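PDB 6LCH: Sel1 repeat family protein from Pseudomonas aeruginosa, which probably acts as an immunity protein that binds and neutralises the type VI secretion effector PldB. Local coordinates for residues Asn64-Tyr69 with Asp86-Met91; Gly197-Ala202 with Ser233-Leu238. All coordinates share one frame; numbering follows the deposited sequence.

Contact 1: Asn64-Tyr69 with Asp86-Met91; sequences NLANLY and DLYQKM
Ala66 and Leu87 are the nearest pair of segments 64-69 and 86-91, their CA atoms 6.2 Å apart. The contact is tight around two small groups. The methyl of Ala66 meets the Tyr88 phenol obliquely, with Ala66 CB 3.3 Å from Tyr88 CE1 and nearly as close to CZ and OH. Tyr88 leaves its helix with CG anti to the carbonyl carbon (chi1 -66°), and its ring reaches across to the 64-69 backbone. The second group centres on one methyl, Leu87 CD1: it sits 3.7 Å from the backbone N of Ala66 and 3.8 Å from Leu65 CG, and it meets the edge of the Tyr69 ring at CD2, 4.0 Å away. The Leu65 and Leu87 side chains cross at about a right angle. No hydrogen bond joins the segments. Packing is looser beside Asn67, partly exposed, whose backbone N is 4.0 Å from Tyr88 OH. Helix 43-55 touches Leu65, Tyr69 and Leu87, while helix 97-107 packs on Tyr88. The segment axes run antiparallel at 155° and approach to 9.5 Å, consistent with the antiparallel helical hairpin of a Sel1 repeat, a TPR-like motif.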
ATOM      1  N   ASN A  64     -12.827  -3.619  -2.701  1.00  1.38           N
ATOM      2  CA  ASN A  64     -12.693  -3.331  -4.127  1.00  2.98           C
ATOM      3  C   ASN A  64     -13.962  -2.712  -4.692  1.00  2.81           C
ATOM      4  O   ASN A  64     -13.900  -1.771  -5.490  1.00  2.18           O
ATOM      5  CB  ASN A  64     -12.347  -4.605  -4.898  1.00  3.57           C
ATOM      6  CG  ASN A  64     -10.884  -4.954  -4.813  1.00  3.02           C
ATOM      7  OD1 ASN A  64     -10.187  -4.524  -3.895  1.00  3.72           O
ATOM      8  ND2 ASN A  64     -10.405  -5.743  -5.768  1.00  2.51           N
ATOM      9  N   LEU A  65     -15.126  -3.235  -4.299  1.00  3.85           N
ATOM     10  CA  LEU A  65     -16.378  -2.717  -4.838  1.00  3.62           C
ATOM     11  C   LEU A  65     -16.635  -1.294  -4.362  1.00  4.68           C
ATOM     12  O   LEU A  65     -17.028  -0.428  -5.153  1.00  4.63           O
ATOM     13  CB  LEU A  65     -17.535  -3.635  -4.447  1.00  3.48           C
ATOM     14  CG  LEU A  65     -18.907  -3.218  -4.971  1.00  4.09           C
ATOM     15  CD1 LEU A  65     -18.852  -3.031  -6.481  1.00  5.50           C
ATOM     16  CD2 LEU A  65     -19.961  -4.247  -4.576  1.00  6.04           C
ATOM     17  N   ALA A  66     -16.404  -1.030  -3.075  1.00  5.04           N
ATOM     18  CA  ALA A  66     -16.625   0.312  -2.552  1.00  5.88           C
ATOM     19  C   ALA A  66     -15.684   1.321  -3.194  1.00  6.28           C
ATOM     20  O   ALA A  66     -16.058   2.480  -3.407  1.00  8.67           O
ATOM     21  CB  ALA A  66     -16.459   0.317  -1.035  1.00  6.06           C
ATOM     22  N   ASN A  67     -14.455   0.907  -3.512  1.00  5.65           N
ATOM     23  CA  ASN A  67     -13.562   1.825  -4.209  1.00  8.32           C
ATOM     24  C   ASN A  67     -14.122   2.208  -5.570  1.00  9.68           C
ATOM     25  O   ASN A  67     -13.882   3.322  -6.036  1.00  9.57           O
ATOM     26  CB  ASN A  67     -12.164   1.231  -4.371  1.00  8.49           C
ATOM     27  CG  ASN A  67     -11.137   2.285  -4.761  1.00 11.51           C
ATOM     28  OD1 ASN A  67     -10.991   3.303  -4.084  1.00 13.98           O
ATOM     29  ND2 ASN A  67     -10.440   2.058  -5.869  1.00 11.86           N
ATOM     30  N   LEU A  68     -14.869   1.311  -6.216  1.00  7.76           N
ATOM     31  CA  LEU A  68     -15.557   1.678  -7.451  1.00  8.60           C
ATOM     32  C   LEU A  68     -16.685   2.673  -7.177  1.00 10.47           C
ATOM     33  O   LEU A  68     -16.841   3.663  -7.902  1.00 12.70           O
ATOM     34  CB  LEU A  68     -16.100   0.428  -8.148  1.00  5.40           C
ATOM     35  CG  LEU A  68     -15.147  -0.749  -8.384  1.00  6.63           C
ATOM     36  CD1 LEU A  68     -15.818  -1.826  -9.228  1.00  6.28           C
ATOM     37  CD2 LEU A  68     -13.848  -0.290  -9.030  1.00  9.63           C
ATOM     38  N   TYR A  69     -17.484   2.421  -6.133  1.00 10.15           N
ATOM     39  CA  TYR A  69     -18.614   3.295  -5.820  1.00  9.72           C
ATOM     40  C   TYR A  69     -18.159   4.609  -5.192  1.00 12.43           C
ATOM     41  O   TYR A  69     -18.762   5.661  -5.442  1.00 12.98           O
ATOM     42  CB  TYR A  69     -19.586   2.591  -4.875  1.00 11.61           C
ATOM     43  CG  TYR A  69     -20.403   1.480  -5.493  1.00 10.43           C
ATOM     44  CD1 TYR A  69     -21.076   1.662  -6.693  1.00 13.37           C
ATOM     45  CD2 TYR A  69     -20.513   0.252  -4.862  1.00  9.88           C
ATOM     46  CE1 TYR A  69     -21.833   0.640  -7.248  1.00  9.14           C
ATOM     47  CE2 TYR A  69     -21.262  -0.766  -5.405  1.00  9.74           C
ATOM     48  CZ  TYR A  69     -21.915  -0.571  -6.600  1.00 11.76           C
ATOM     49  OH  TYR A  69     -22.664  -1.597  -7.139  1.00  9.82           O
ATOM     50  N   ASP A  86     -22.000   1.814   3.101  1.00  9.01           N
ATOM     51  CA  ASP A  86     -22.627   0.587   3.586  1.00 10.06           C
ATOM     52  C   ASP A  86     -21.677  -0.595   3.479  1.00  8.06           C
ATOM     53  O   ASP A  86     -21.665  -1.468   4.353  1.00 11.51           O
ATOM     54  CB  ASP A  86     -23.919   0.318   2.817  1.00 11.51           C
ATOM     55  CG  ASP A  86     -24.920   1.448   2.954  1.00 16.84           C
ATOM     56  OD1 ASP A  86     -25.885   1.486   2.160  1.00 18.12           O
ATOM     57  OD2 ASP A  86     -24.735   2.302   3.851  1.00 10.27           O
ATOM     58  N   LEU A  87     -20.868  -0.638   2.419  1.00  8.26           N
ATOM     59  CA  LEU A  87     -19.852  -1.680   2.315  1.00  6.97           C
ATOM     60  C   LEU A  87     -18.777  -1.507   3.379  1.00  7.20           C
ATOM     61  O   LEU A  87     -18.293  -2.495   3.943  1.00  6.25           O
ATOM     62  CB  LEU A  87     -19.231  -1.669   0.920  1.00  6.49           C
ATOM     63  CG  LEU A  87     -20.046  -2.357  -0.176  1.00  6.99           C
ATOM     64  CD1 LEU A  87     -19.625  -1.852  -1.551  1.00  5.61           C
ATOM     65  CD2 LEU A  87     -19.906  -3.873  -0.097  1.00  5.50           C
ATOM     66  N   TYR A  88     -18.387  -0.259   3.663  1.00  6.65           N
ATOM     67  CA  TYR A  88     -17.407  -0.005   4.713  1.00  6.86           C
ATOM     68  C   TYR A  88     -17.946  -0.396   6.089  1.00  7.05           C
ATOM     69  O   TYR A  88     -17.188  -0.890   6.932  1.00  7.67           O
ATOM     70  CB  TYR A  88     -16.977   1.467   4.681  1.00  5.92           C
ATOM     71  CG  TYR A  88     -16.202   1.855   3.427  1.00  6.88           C
ATOM     72  CD1 TYR A  88     -15.488   0.914   2.725  1.00  5.83           C
ATOM     73  CD2 TYR A  88     -16.189   3.151   2.948  1.00  7.58           C
ATOM     74  CE1 TYR A  88     -14.765   1.232   1.588  1.00  4.41           C
ATOM     75  CE2 TYR A  88     -15.475   3.477   1.797  1.00  6.28           C
ATOM     76  CZ  TYR A  88     -14.765   2.515   1.128  1.00  4.68           C
ATOM     77  OH  TYR A  88     -14.057   2.839  -0.006  1.00  6.88           O
ATOM     78  N   GLN A  89     -19.245  -0.203   6.333  1.00  6.49           N
ATOM     79  CA  GLN A  89     -19.818  -0.590   7.619  1.00  8.72           C
ATOM     80  C   GLN A  89     -19.930  -2.105   7.758  1.00  7.53           C
ATOM     81  O   GLN A  89     -19.796  -2.638   8.867  1.00  6.19           O
ATOM     82  CB  GLN A  89     -21.189   0.058   7.807  1.00 10.70           C
ATOM     83  CG  GLN A  89     -21.797  -0.166   9.190  1.00  9.58           C
ATOM     84  CD  GLN A  89     -20.898   0.316  10.313  1.00 10.12           C
ATOM     85  OE1 GLN A  89     -20.384   1.434  10.276  1.00  9.41           O
ATOM     86  NE2 GLN A  89     -20.706  -0.527  11.324  1.00 11.93           N
ATOM     87  N   LYS A  90     -20.179  -2.814   6.657  1.00  7.03           N
ATOM     88  CA  LYS A  90     -20.168  -4.271   6.713  1.00  6.19           C
ATOM     89  C   LYS A  90     -18.774  -4.794   7.034  1.00  4.09           C
ATOM     90  O   LYS A  90     -18.628  -5.793   7.746  1.00  2.65           O
ATOM     91  CB  LYS A  90     -20.683  -4.855   5.397  1.00  8.98           C
ATOM     92  CG  LYS A  90     -22.152  -4.551   5.125  1.00 14.15           C
ATOM     93  CD  LYS A  90     -22.483  -4.674   3.642  1.00 12.28           C
ATOM     94  CE  LYS A  90     -23.649  -3.771   3.261  1.00 16.23           C
ATOM     95  NZ  LYS A  90     -24.888  -4.070   4.029  1.00 14.08           N
ATOM     96  N   MET A  91     -17.735  -4.128   6.519  1.00  4.33           N
ATOM     97  CA  MET A  91     -16.364  -4.490   6.871  1.00  3.66           C
ATOM     98  C   MET A  91     -16.119  -4.293   8.357  1.00  3.15           C
ATOM     99  O   MET A  91     -15.508  -5.139   9.021  1.00  3.50           O
ATOM    100  CB  MET A  91     -15.374  -3.646   6.067  1.00  4.34           C
ATOM    101  CG  MET A  91     -15.421  -3.881   4.585  1.00  4.65           C
ATOM    102  SD  MET A  91     -13.924  -3.343   3.765  1.00  5.15           S
ATOM    103  CE  MET A  91     -14.514  -1.966   2.900  1.00  7.49           C
TER

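Contact 2: Gly197-Ala202 with Ser233-Leu238; sequences GGKSAA and SIYKKL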
ATOM      1  N   GLY A 197       5.826  -5.556  -4.464  1.00  9.97           N
ATOM      2  CA  GLY A 197       4.820  -5.022  -5.356  1.00  9.77           C
ATOM      3  C   GLY A 197       4.802  -3.517  -5.458  1.00  8.66           C
ATOM      4  O   GLY A 197       3.811  -2.952  -5.936  1.00  7.08           O
ATOM      5  N   GLY A 198       5.861  -2.846  -5.021  1.00 10.08           N
ATOM      6  CA  GLY A 198       5.912  -1.400  -5.080  1.00  9.99           C
ATOM      7  C   GLY A 198       6.030  -0.858  -6.487  1.00 10.04           C
ATOM      8  O   GLY A 198       7.081  -0.982  -7.122  1.00 10.36           O
ATOM      9  N   LYS A 199       4.935  -0.267  -6.975  1.00 12.37           N
ATOM     10  CA  LYS A 199       4.915   0.369  -8.290  1.00 14.84           C
ATOM     11  C   LYS A 199       5.774   1.627  -8.310  1.00 10.80           C
ATOM     12  O   LYS A 199       6.653   1.779  -9.166  1.00 11.62           O
ATOM     13  CB  LYS A 199       3.469   0.695  -8.668  1.00 15.91           C
ATOM     14  CG  LYS A 199       3.300   1.622  -9.840  1.00 21.80           C
ATOM     15  CD  LYS A 199       2.477   1.007 -10.941  1.00 24.12           C
ATOM     16  CE  LYS A 199       0.998   0.907 -10.609  1.00 23.99           C
ATOM     17  NZ  LYS A 199       0.299   2.202 -10.744  1.00 28.09           N
ATOM     18  N   SER A 200       5.534   2.539  -7.365  1.00 13.81           N
ATOM     19  CA  SER A 200       6.252   3.807  -7.352  1.00 13.37           C
ATOM     20  C   SER A 200       7.744   3.607  -7.125  1.00 11.65           C
ATOM     21  O   SER A 200       8.557   4.378  -7.647  1.00 13.76           O
ATOM     22  CB  SER A 200       5.663   4.724  -6.283  1.00 14.54           C
ATOM     23  OG  SER A 200       6.083   6.063  -6.469  1.00 18.87           O
ATOM     24  N   ALA A 201       8.126   2.579  -6.362  1.00  8.41           N
ATOM     25  CA  ALA A 201       9.545   2.336  -6.124  1.00  8.54           C
ATOM     26  C   ALA A 201      10.228   1.758  -7.355  1.00  9.58           C
ATOM     27  O   ALA A 201      11.404   2.050  -7.602  1.00  8.16           O
ATOM     28  CB  ALA A 201       9.734   1.406  -4.928  1.00  8.34           C
ATOM     29  N   ALA A 202       9.519   0.935  -8.128  1.00  6.79           N
ATOM     30  CA  ALA A 202      10.092   0.408  -9.363  1.00  7.31           C
ATOM     31  C   ALA A 202      10.346   1.526 -10.362  1.00  8.12           C
ATOM     32  O   ALA A 202      11.402   1.574 -11.006  1.00  8.61           O
ATOM     33  CB  ALA A 202       9.170  -0.656  -9.962  1.00  7.92           C
ATOM     34  N   SER A 233      10.823  -2.560 -16.321  1.00 12.03           N
ATOM     35  CA  SER A 233      10.037  -3.717 -16.733  1.00 13.78           C
ATOM     36  C   SER A 233       9.205  -4.257 -15.577  1.00 14.15           C
ATOM     37  O   SER A 233       8.062  -4.687 -15.775  1.00 15.52           O
ATOM     38  CB  SER A 233      10.951  -4.807 -17.289  1.00 17.72           C
ATOM     39  OG  SER A 233      10.200  -5.943 -17.683  1.00 21.55           O
ATOM     40  N   ILE A 234       9.769  -4.262 -14.366  1.00 12.51           N
ATOM     41  CA  ILE A 234       8.990  -4.632 -13.188  1.00 10.39           C
ATOM     42  C   ILE A 234       7.853  -3.643 -12.990  1.00 13.07           C
ATOM     43  O   ILE A 234       6.717  -4.026 -12.679  1.00 12.28           O
ATOM     44  CB  ILE A 234       9.899  -4.706 -11.948  1.00 13.17           C
ATOM     45  CG1 ILE A 234      10.691  -6.013 -11.932  1.00 12.86           C
ATOM     46  CG2 ILE A 234       9.084  -4.545 -10.667  1.00  9.70           C
ATOM     47  CD1 ILE A 234      11.842  -6.002 -10.946  1.00 10.04           C
ATOM     48  N   TYR A 235       8.137  -2.352 -13.179  1.00 10.51           N
ATOM     49  CA  TYR A 235       7.086  -1.349 -13.102  1.00 10.96           C
ATOM     50  C   TYR A 235       6.005  -1.605 -14.145  1.00 14.98           C
ATOM     51  O   TYR A 235       4.815  -1.421 -13.869  1.00 12.55           O
ATOM     52  CB  TYR A 235       7.676   0.053 -13.260  1.00 13.98           C
ATOM     53  CG  TYR A 235       6.687   1.072 -13.772  1.00 14.41           C
ATOM     54  CD1 TYR A 235       6.615   1.372 -15.123  1.00 14.58           C
ATOM     55  CD2 TYR A 235       5.826   1.735 -12.907  1.00 14.73           C
ATOM     56  CE1 TYR A 235       5.718   2.294 -15.601  1.00 19.31           C
ATOM     57  CE2 TYR A 235       4.920   2.666 -13.378  1.00 18.86           C
ATOM     58  CZ  TYR A 235       4.878   2.943 -14.731  1.00 19.01           C
ATOM     59  OH  TYR A 235       3.980   3.861 -15.228  1.00 22.69           O
ATOM     60  N   LYS A 236       6.388  -2.027 -15.350  1.00 15.26           N
ATOM     61  CA  LYS A 236       5.362  -2.341 -16.338  1.00 15.30           C
ATOM     62  C   LYS A 236       4.583  -3.587 -15.940  1.00 14.36           C
ATOM     63  O   LYS A 236       3.361  -3.639 -16.110  1.00 14.76           O
ATOM     64  CB  LYS A 236       5.984  -2.496 -17.724  1.00 17.52           C
ATOM     65  CG  LYS A 236       6.493  -1.188 -18.294  1.00 17.66           C
ATOM     66  CD  LYS A 236       5.428  -0.120 -18.197  1.00 16.52           C
ATOM     67  CE  LYS A 236       4.701   0.021 -19.519  1.00 23.25           C
ATOM     68  NZ  LYS A 236       3.543   0.948 -19.417  1.00 22.48           N
ATOM     69  N   LYS A 237       5.265  -4.584 -15.368  1.00 15.28           N
ATOM     70  CA  LYS A 237       4.590  -5.812 -14.965  1.00 16.63           C
ATOM     71  C   LYS A 237       3.569  -5.552 -13.859  1.00 18.82           C
ATOM     72  O   LYS A 237       2.453  -6.086 -13.897  1.00 16.53           O
ATOM     73  CB  LYS A 237       5.634  -6.835 -14.531  1.00 15.92           C
ATOM     74  CG  LYS A 237       5.140  -8.233 -14.257  1.00 24.21           C
ATOM     75  CD  LYS A 237       4.699  -9.001 -15.506  1.00 21.87           C
ATOM     76  CE  LYS A 237       3.513  -9.951 -15.181  1.00 25.34           C
ATOM     77  NZ  LYS A 237       2.227  -9.201 -14.933  1.00 25.28           N
ATOM     78  N   LEU A 238       3.926  -4.723 -12.873  1.00 15.61           N
ATOM     79  CA  LEU A 238       2.995  -4.425 -11.787  1.00 14.87           C
ATOM     80  C   LEU A 238       1.880  -3.501 -12.247  1.00 16.58           C
ATOM     81  O   LEU A 238       0.783  -3.520 -11.679  1.00 19.70           O
ATOM     82  CB  LEU A 238       3.729  -3.789 -10.610  1.00 12.46           C
ATOM     83  CG  LEU A 238       4.595  -4.662  -9.715  1.00 13.26           C
ATOM     84  CD1 LEU A 238       5.562  -3.789  -8.941  1.00  9.63           C
ATOM     85  CD2 LEU A 238       3.730  -5.467  -8.765  1.00 10.86           C
TER
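A side chain packed on bare glycine backbone marks this contact: Leu238 sets both its methyls against Gly197, with Leu238 CD1 3.6 Å from Gly197 C and Leu238 CD2 3.6 Å from Gly197 CA. Gly197, with its positive phi of 93°, is the C-prime residue of the Schellman motif that ends helix 183-195; at its backbone angles a CB would crowd the preceding carbonyl O, which suits glycine. The next residue, Gly198, N-caps helix 199-208; its O accepts from Ala202 N and lies 3.7 Å from Leu238 CD1. One helix turn on, Ala202 CB packs 3.7 Å from Tyr235 CB and 4.0 Å from Ile234 CG2. Near the exposed side, the aliphatic part of Lys199 slants across the Tyr235 ring, Lys199 CD lying 3.8 Å from Tyr235 CE2. Tyr235 CG is anti to the backbone N, and this chi1 of 155° carries the ring to Lys199, whose CG and CD meet its CD2 and CE2. No hydrogen bond crosses between the segments, so apolar contact and backbone packing join them. Phe203 and Tyr232 also meet the Tyr235 ring. Helix 225-240 thus packs on the start of helix 199-208, with Ile234 reaching Val194 of helix 183-195 and Phe246 lying against Ile234 and Leu238.

Overall arrangement
Contacts 1 and 2 follow one another along a chain whose regular structure is all helix, the first closing before the second opens. Their centres are 27 Å apart and their nearest atoms about 12 Å, without touching, which places the two helix pairs in separate parts of the fold. The centre of contact 1 lies about 17 Å from the centre of the chain, that of contact 2 about 13 Å. Contact 1 joins helices within one Sel1 repeat and is buried, whereas contact 2 bridges a 30-residue separation and is only partly buried. Neither contact has a hydrogen bond across it; both join helices by apolar packing.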